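Local coordinates for putative NAD dependent dehydrogenase (Micromonospora echinospora, PDB 6NOR), which probably acts as an NAD-dependent oxidoreductase in the biosynthesis of the aminoglycoside antibiotic gentamicin, at residues T97-A102 with R126-A131; A103-I106 with N111-V114; E204-M209 with G247-S252. One frame throughout, in Å; residues are numbered along the deposited sequence.

Contact 1 of 3, residues T97-A102 with R126-A131; sequences THEPIA and RQLAAA
Leu128 reaches from one helix into the side of its neighbour and touches both Ala102 and Glu99. The apolar part of the contact is a single methyl pair: Leu128 CD2 lies 4.0 Å from Ala102 CB. The two methyls of the leucine thus part company, CD2 meeting Ala102 while CD1 faces Glu99. The small side chain of Ala102 lets that branched end come in close to helix 98-107, and Ala102 CB also packs on Val114 of strand 111-114. Leu128 is further flanked by Val119, which Glu99 touches as well.

The acidic side chain adds a looser approach. The Glu99 side chain turns at chi2 (-83°), which brings its carboxylate nearer the leucine, with OE2 4.5 Å from Leu128 CD1. This is a long contact between a charged group and a methyl, so it contributes a flank to the interface and little grip.

Leading away from Leu128, the imidazole of His98 is held by main-chain carbonyls. His98 ND1 is hydrogen-bonded to the carbonyl oxygens of Pro117 and Leu118, NE2 to Thr93 O, and His98 and Ile101 both touch the bound NAD. Two helices lying side by side on one face of a parallel sheet, one beginning at the dinucleotide, are characteristic of the NAD-binding Rossmann fold.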
# COMPACT_ATOMS: atom_id res chain seq x y z
N THR A 97 -24.47 -26.24 -20.48
CA THR A 97 -24.32 -27.68 -20.60
C THR A 97 -24.21 -28.36 -19.23
O THR A 97 -24.32 -29.57 -19.14
CB THR A 97 -23.10 -28.05 -21.47
OG1 THR A 97 -21.90 -27.67 -20.79
CG2 THR A 97 -23.15 -27.35 -22.83
N HIS A 98 -24.01 -27.60 -18.17
CA HIS A 98 -23.84 -28.19 -16.83
C HIS A 98 -24.98 -29.09 -16.38
O HIS A 98 -24.76 -30.19 -15.90
CB HIS A 98 -23.66 -27.09 -15.77
CG HIS A 98 -22.35 -26.39 -15.86
ND1 HIS A 98 -22.01 -25.33 -15.05
CD2 HIS A 98 -21.29 -26.58 -16.68
CE1 HIS A 98 -20.81 -24.90 -15.37
NE2 HIS A 98 -20.35 -25.65 -16.35
N GLU A 99 -26.21 -28.62 -16.51
CA GLU A 99 -27.34 -29.41 -16.02
C GLU A 99 -27.52 -30.77 -16.75
O GLU A 99 -27.64 -31.78 -16.08
CB GLU A 99 -28.63 -28.59 -16.09
CG GLU A 99 -29.76 -29.14 -15.20
CD GLU A 99 -30.53 -30.26 -15.86
OE1 GLU A 99 -30.66 -30.24 -17.10
OE2 GLU A 99 -31.01 -31.17 -15.14
N PRO A 100 -27.55 -30.79 -18.10
CA PRO A 100 -27.68 -32.11 -18.73
C PRO A 100 -26.53 -33.06 -18.38
O PRO A 100 -26.75 -34.24 -18.08
CB PRO A 100 -27.65 -31.81 -20.23
CG PRO A 100 -27.85 -30.34 -20.35
CD PRO A 100 -27.48 -29.70 -19.08
N ILE A 101 -25.31 -32.55 -18.43
CA ILE A 101 -24.15 -33.38 -18.20
C ILE A 101 -24.11 -33.89 -16.76
O ILE A 101 -23.89 -35.07 -16.52
CB ILE A 101 -22.85 -32.61 -18.53
CG1 ILE A 101 -22.73 -32.46 -20.05
CG2 ILE A 101 -21.63 -33.34 -18.01
CD1 ILE A 101 -21.50 -31.65 -20.49
N ALA A 102 -24.36 -33.01 -15.79
CA ALA A 102 -24.36 -33.44 -14.39
C ALA A 102 -25.51 -34.36 -14.08
O ALA A 102 -25.39 -35.21 -13.22
CB ALA A 102 -24.41 -32.24 -13.46
N ARG A 126 -32.15 -27.15 -7.20
CA ARG A 126 -32.82 -27.96 -6.19
C ARG A 126 -32.99 -29.40 -6.67
O ARG A 126 -32.86 -30.33 -5.89
CB ARG A 126 -34.18 -27.37 -5.82
CG ARG A 126 -34.10 -26.02 -5.16
CD ARG A 126 -35.47 -25.54 -4.77
NE ARG A 126 -35.46 -24.32 -3.98
CZ ARG A 126 -35.54 -24.28 -2.65
NH1 ARG A 126 -35.59 -25.39 -1.95
NH2 ARG A 126 -35.53 -23.11 -2.03
N GLN A 127 -33.28 -29.58 -7.95
CA GLN A 127 -33.56 -30.91 -8.50
C GLN A 127 -32.30 -31.73 -8.72
O GLN A 127 -32.30 -32.94 -8.51
CB GLN A 127 -34.35 -30.77 -9.80
CG GLN A 127 -35.73 -30.22 -9.49
CD GLN A 127 -36.46 -29.71 -10.70
OE1 GLN A 127 -36.32 -30.25 -11.78
NE2 GLN A 127 -37.25 -28.68 -10.51
N LEU A 128 -31.23 -31.07 -9.12
CA LEU A 128 -29.95 -31.74 -9.21
C LEU A 128 -29.49 -32.19 -7.83
O LEU A 128 -29.01 -33.30 -7.63
CB LEU A 128 -28.93 -30.80 -9.81
CG LEU A 128 -27.84 -31.36 -10.70
CD1 LEU A 128 -28.41 -32.31 -11.71
CD2 LEU A 128 -27.19 -30.18 -11.41
N ALA A 129 -29.65 -31.31 -6.85
CA ALA A 129 -29.28 -31.64 -5.50
C ALA A 129 -30.11 -32.80 -4.96
O ALA A 129 -29.57 -33.71 -4.33
CB ALA A 129 -29.40 -30.44 -4.62
N ALA A 130 -31.42 -32.78 -5.19
CA ALA A 130 -32.28 -33.87 -4.74
C ALA A 130 -31.88 -35.17 -5.45
O ALA A 130 -31.88 -36.20 -4.83
CB ALA A 130 -33.75 -33.57 -4.99
N ALA A 131 -31.51 -35.10 -6.72
CA ALA A 131 -31.13 -36.30 -7.46
C ALA A 131 -29.83 -36.93 -6.95
O ALA A 131 -29.70 -38.14 -6.90
CB ALA A 131 -31.02 -36.01 -8.95

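Contact 2 of 3, residues A103-I106 with N111-V114; sequences AQVI and NVLV
Asn111 is held at both ends of its side-chain amide, ND2 donating to Arg87 O and OD1 accepting from Val138 N, while its own carbonyl O sits 4.0 Å from Val105 CG1. The two amide bonds tie the group to strand 86-91 on one hand and to the residue just before strand 139-141 on the other. The helix and strand here are the second half of a beta-alpha-beta crossover of the Rossmann fold, formed by strand 86-91, helix 98-107 and strand 111-114, and their meeting is otherwise apolar.

Val112 points toward the helix and meets two of its residues, Val105 and Ile106. Val105 has CG1 anti to its backbone N (chi1 169°), and that methyl meets the other valine at a slant, 3.8 Å from Val112 CB and 4.0 Å from Val112 CG2. Val89 of the adjoining strand also packs against Val105. Ile106 arrives at about a right angle to Val112 and uses the outer part of its chain. The CG1 methyl of Val112 lies against that chain, 4.0 Å from Ile106 CG1 and 4.1 Å from Ile106 CD1.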
# COMPACT_ATOMS: atom_id res chain seq x y z
N ALA A 103 -26.64 -34.18 -14.77
CA ALA A 103 -27.80 -35.05 -14.54
C ALA A 103 -27.50 -36.47 -15.01
O ALA A 103 -27.89 -37.44 -14.39
CB ALA A 103 -29.03 -34.51 -15.24
N GLN A 104 -26.78 -36.58 -16.11
CA GLN A 104 -26.41 -37.88 -16.66
C GLN A 104 -25.31 -38.56 -15.81
O GLN A 104 -25.33 -39.77 -15.62
CB GLN A 104 -25.94 -37.72 -18.10
CG GLN A 104 -25.60 -39.01 -18.79
CD GLN A 104 -25.06 -38.78 -20.19
OE1 GLN A 104 -25.20 -37.69 -20.75
NE2 GLN A 104 -24.43 -39.81 -20.75
N VAL A 105 -24.36 -37.78 -15.31
CA VAL A 105 -23.32 -38.32 -14.45
C VAL A 105 -23.91 -38.85 -13.15
O VAL A 105 -23.53 -39.90 -12.67
CB VAL A 105 -22.26 -37.24 -14.12
CG1 VAL A 105 -21.33 -37.71 -13.01
CG2 VAL A 105 -21.47 -36.88 -15.36
N ILE A 106 -24.85 -38.10 -12.59
CA ILE A 106 -25.52 -38.49 -11.38
C ILE A 106 -26.38 -39.73 -11.60
O ILE A 106 -26.41 -40.62 -10.77
CB ILE A 106 -26.37 -37.33 -10.86
CG1 ILE A 106 -25.45 -36.27 -10.24
CG2 ILE A 106 -27.39 -37.81 -9.84
CD1 ILE A 106 -26.14 -34.98 -9.92
N ASN A 111 -20.10 -39.56 -8.53
CA ASN A 111 -19.91 -38.29 -7.85
C ASN A 111 -19.52 -37.23 -8.85
O ASN A 111 -18.91 -37.54 -9.87
CB ASN A 111 -18.85 -38.42 -6.78
CG ASN A 111 -19.14 -39.52 -5.81
OD1 ASN A 111 -19.82 -39.32 -4.80
ND2 ASN A 111 -18.64 -40.71 -6.11
N VAL A 112 -19.88 -35.98 -8.58
CA VAL A 112 -19.65 -34.95 -9.57
C VAL A 112 -19.33 -33.58 -8.93
O VAL A 112 -19.93 -33.16 -7.96
CB VAL A 112 -20.88 -34.83 -10.53
CG1 VAL A 112 -22.07 -34.26 -9.83
CG2 VAL A 112 -20.53 -34.01 -11.77
N LEU A 113 -18.31 -32.94 -9.48
CA LEU A 113 -17.96 -31.56 -9.18
C LEU A 113 -18.30 -30.74 -10.41
O LEU A 113 -17.73 -30.96 -11.46
CB LEU A 113 -16.48 -31.42 -8.83
CG LEU A 113 -15.84 -30.03 -8.82
CD1 LEU A 113 -16.59 -29.10 -7.91
CD2 LEU A 113 -14.38 -30.09 -8.38
N VAL A 114 -19.25 -29.82 -10.27
CA VAL A 114 -19.66 -28.92 -11.34
C VAL A 114 -19.10 -27.53 -11.14
O VAL A 114 -19.24 -26.96 -10.08
CB VAL A 114 -21.19 -28.77 -11.43
CG1 VAL A 114 -21.56 -27.98 -12.67
CG2 VAL A 114 -21.86 -30.13 -11.42

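Contact 3 of 3, residues E204-M209 with G247-S252; sequences ELCRWM and GQCDVS
The C-terminal domain of the GFO/IDH/MocA family is built on a large mixed sheet with helices on one face, and here helix 199-209 lies against strand 246-252 of that sheet. Two cysteines make the junction. Cys206 points from the helix toward the strand and Cys249 from the strand toward the helix, and their SG atoms meet at 3.5 Å. In Cys249 the sulfur lies anti to the carbonyl carbon and beside the backbone N (chi1 -57°), which leans it towards the helix. The same Cys206 SG passes 3.7 Å from Gln248 O on the strand's backbone.

The nearest CA atoms across the contact are those of Cys206 and Gly247, 6.6 Å apart; the glycine has no side chain to point toward the helix. Val170 and Val172 of the adjoining strand also pack on Cys206, and Ala202 and Val203 of the helix on Cys249, so the sulfurs are buried among apolar groups.

Gln248 points to the other face of the sheet, where its NE2 is hydrogen-bonded to Asp250 OD2 of the second subunit. The separation of the two sulfurs is far beyond the length of a disulfide bond, so as modelled the cysteines are not covalently joined and meet through van der Waals contact between sulfur atoms.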
# COMPACT_ATOMS: atom_id res chain seq x y z
N GLU A 204 -21.36 -15.52 -3.30
CA GLU A 204 -20.98 -16.58 -2.38
C GLU A 204 -20.06 -16.02 -1.27
O GLU A 204 -20.27 -16.31 -0.09
CB GLU A 204 -20.29 -17.74 -3.12
CG GLU A 204 -20.10 -19.00 -2.27
CD GLU A 204 -19.70 -20.25 -3.08
OE1 GLU A 204 -19.30 -20.11 -4.25
OE2 GLU A 204 -19.79 -21.38 -2.53
N LEU A 205 -19.08 -15.20 -1.65
CA LEU A 205 -18.16 -14.58 -0.68
C LEU A 205 -18.89 -13.68 0.30
O LEU A 205 -18.63 -13.77 1.49
CB LEU A 205 -17.09 -13.77 -1.40
CG LEU A 205 -16.06 -14.65 -2.08
CD1 LEU A 205 -15.22 -13.86 -3.09
CD2 LEU A 205 -15.17 -15.32 -1.02
N CYS A 206 -19.81 -12.84 -0.18
CA CYS A 206 -20.61 -11.99 0.70
C CYS A 206 -21.36 -12.77 1.78
O CYS A 206 -21.22 -12.47 2.96
CB CYS A 206 -21.65 -11.19 -0.09
SG CYS A 206 -21.13 -9.63 -0.75
N ARG A 207 -22.18 -13.74 1.36
CA ARG A 207 -22.91 -14.62 2.28
C ARG A 207 -22.02 -15.18 3.35
O ARG A 207 -22.29 -15.10 4.53
CB ARG A 207 -23.52 -15.81 1.56
CG ARG A 207 -24.73 -15.59 0.77
CD ARG A 207 -25.22 -16.93 0.23
NE ARG A 207 -26.04 -17.68 1.18
CZ ARG A 207 -25.78 -18.93 1.57
NH1 ARG A 207 -24.71 -19.55 1.11
NH2 ARG A 207 -26.58 -19.54 2.42
N TRP A 208 -20.95 -15.79 2.87
CA TRP A 208 -20.03 -16.55 3.68
C TRP A 208 -19.34 -15.68 4.69
O TRP A 208 -19.26 -16.04 5.86
CB TRP A 208 -19.01 -17.22 2.77
CG TRP A 208 -17.90 -17.94 3.45
CD1 TRP A 208 -17.99 -18.98 4.34
CD2 TRP A 208 -16.50 -17.71 3.24
NE1 TRP A 208 -16.73 -19.39 4.70
CE2 TRP A 208 -15.80 -18.64 4.03
CE3 TRP A 208 -15.77 -16.81 2.45
CZ2 TRP A 208 -14.41 -18.69 4.07
CZ3 TRP A 208 -14.39 -16.86 2.49
CH2 TRP A 208 -13.73 -17.79 3.30
N MET A 209 -18.86 -14.53 4.26
CA MET A 209 -18.17 -13.63 5.19
C MET A 209 -19.10 -13.24 6.33
O MET A 209 -18.64 -13.01 7.43
CB MET A 209 -17.66 -12.38 4.47
CG MET A 209 -16.43 -12.66 3.60
SD MET A 209 -14.97 -13.20 4.53
CE MET A 209 -13.88 -13.53 3.18
N GLY A 247 -25.11 -5.84 1.82
CA GLY A 247 -24.06 -6.37 1.00
C GLY A 247 -24.00 -5.65 -0.33
O GLY A 247 -25.02 -5.20 -0.86
N GLN A 248 -22.80 -5.51 -0.86
CA GLN A 248 -22.61 -5.00 -2.20
C GLN A 248 -21.75 -5.98 -3.00
O GLN A 248 -20.73 -6.46 -2.52
CB GLN A 248 -21.94 -3.64 -2.19
CG GLN A 248 -22.52 -2.63 -1.25
CD GLN A 248 -21.61 -1.43 -1.08
OE1 GLN A 248 -20.99 -0.96 -2.03
NE2 GLN A 248 -21.50 -0.94 0.15
N CYS A 249 -22.16 -6.26 -4.23
CA CYS A 249 -21.32 -7.00 -5.16
C CYS A 249 -21.11 -6.14 -6.38
O CYS A 249 -22.06 -5.78 -7.07
CB CYS A 249 -21.94 -8.33 -5.53
SG CYS A 249 -22.27 -9.32 -4.08
N ASP A 250 -19.86 -5.77 -6.62
CA ASP A 250 -19.47 -4.93 -7.73
C ASP A 250 -18.67 -5.81 -8.69
O ASP A 250 -17.60 -6.27 -8.34
CB ASP A 250 -18.65 -3.74 -7.21
CG ASP A 250 -18.24 -2.74 -8.28
OD1 ASP A 250 -18.13 -3.11 -9.47
OD2 ASP A 250 -17.98 -1.58 -7.91
N VAL A 251 -19.21 -6.09 -9.87
CA VAL A 251 -18.48 -6.93 -10.82
C VAL A 251 -18.40 -6.28 -12.19
O VAL A 251 -19.26 -5.52 -12.58
CB VAL A 251 -19.13 -8.32 -10.96
CG1 VAL A 251 -19.18 -9.04 -9.59
CG2 VAL A 251 -20.51 -8.23 -11.62
N SER A 252 -17.34 -6.58 -12.92
CA SER A 252 -17.12 -5.94 -14.20
C SER A 252 -16.21 -6.77 -15.07
O SER A 252 -15.25 -7.35 -14.59
CB SER A 252 -16.51 -4.55 -14.01
OG SER A 252 -16.23 -3.96 -15.26

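Overall arrangement
From the N terminus, segment 97-102 lies on helix 98-107, which carries one side of both contact 1 and contact 2. Contact 2 closes first, a short return from the helix into strand 111-114; contact 1 then closes a wider loop around it when helix 122-134 arrives beside the same helix. The two contacts touch, Leu128 CD1 lying 3.9 Å from Ile106 CD1, so the two helices pack together over the sheet that holds strand 111-114. Contact 3 follows in series, joining helix to sheet in the C-terminal domain. Its centre lies about 25 Å from that of contact 1 and about 27 Å from that of contact 2.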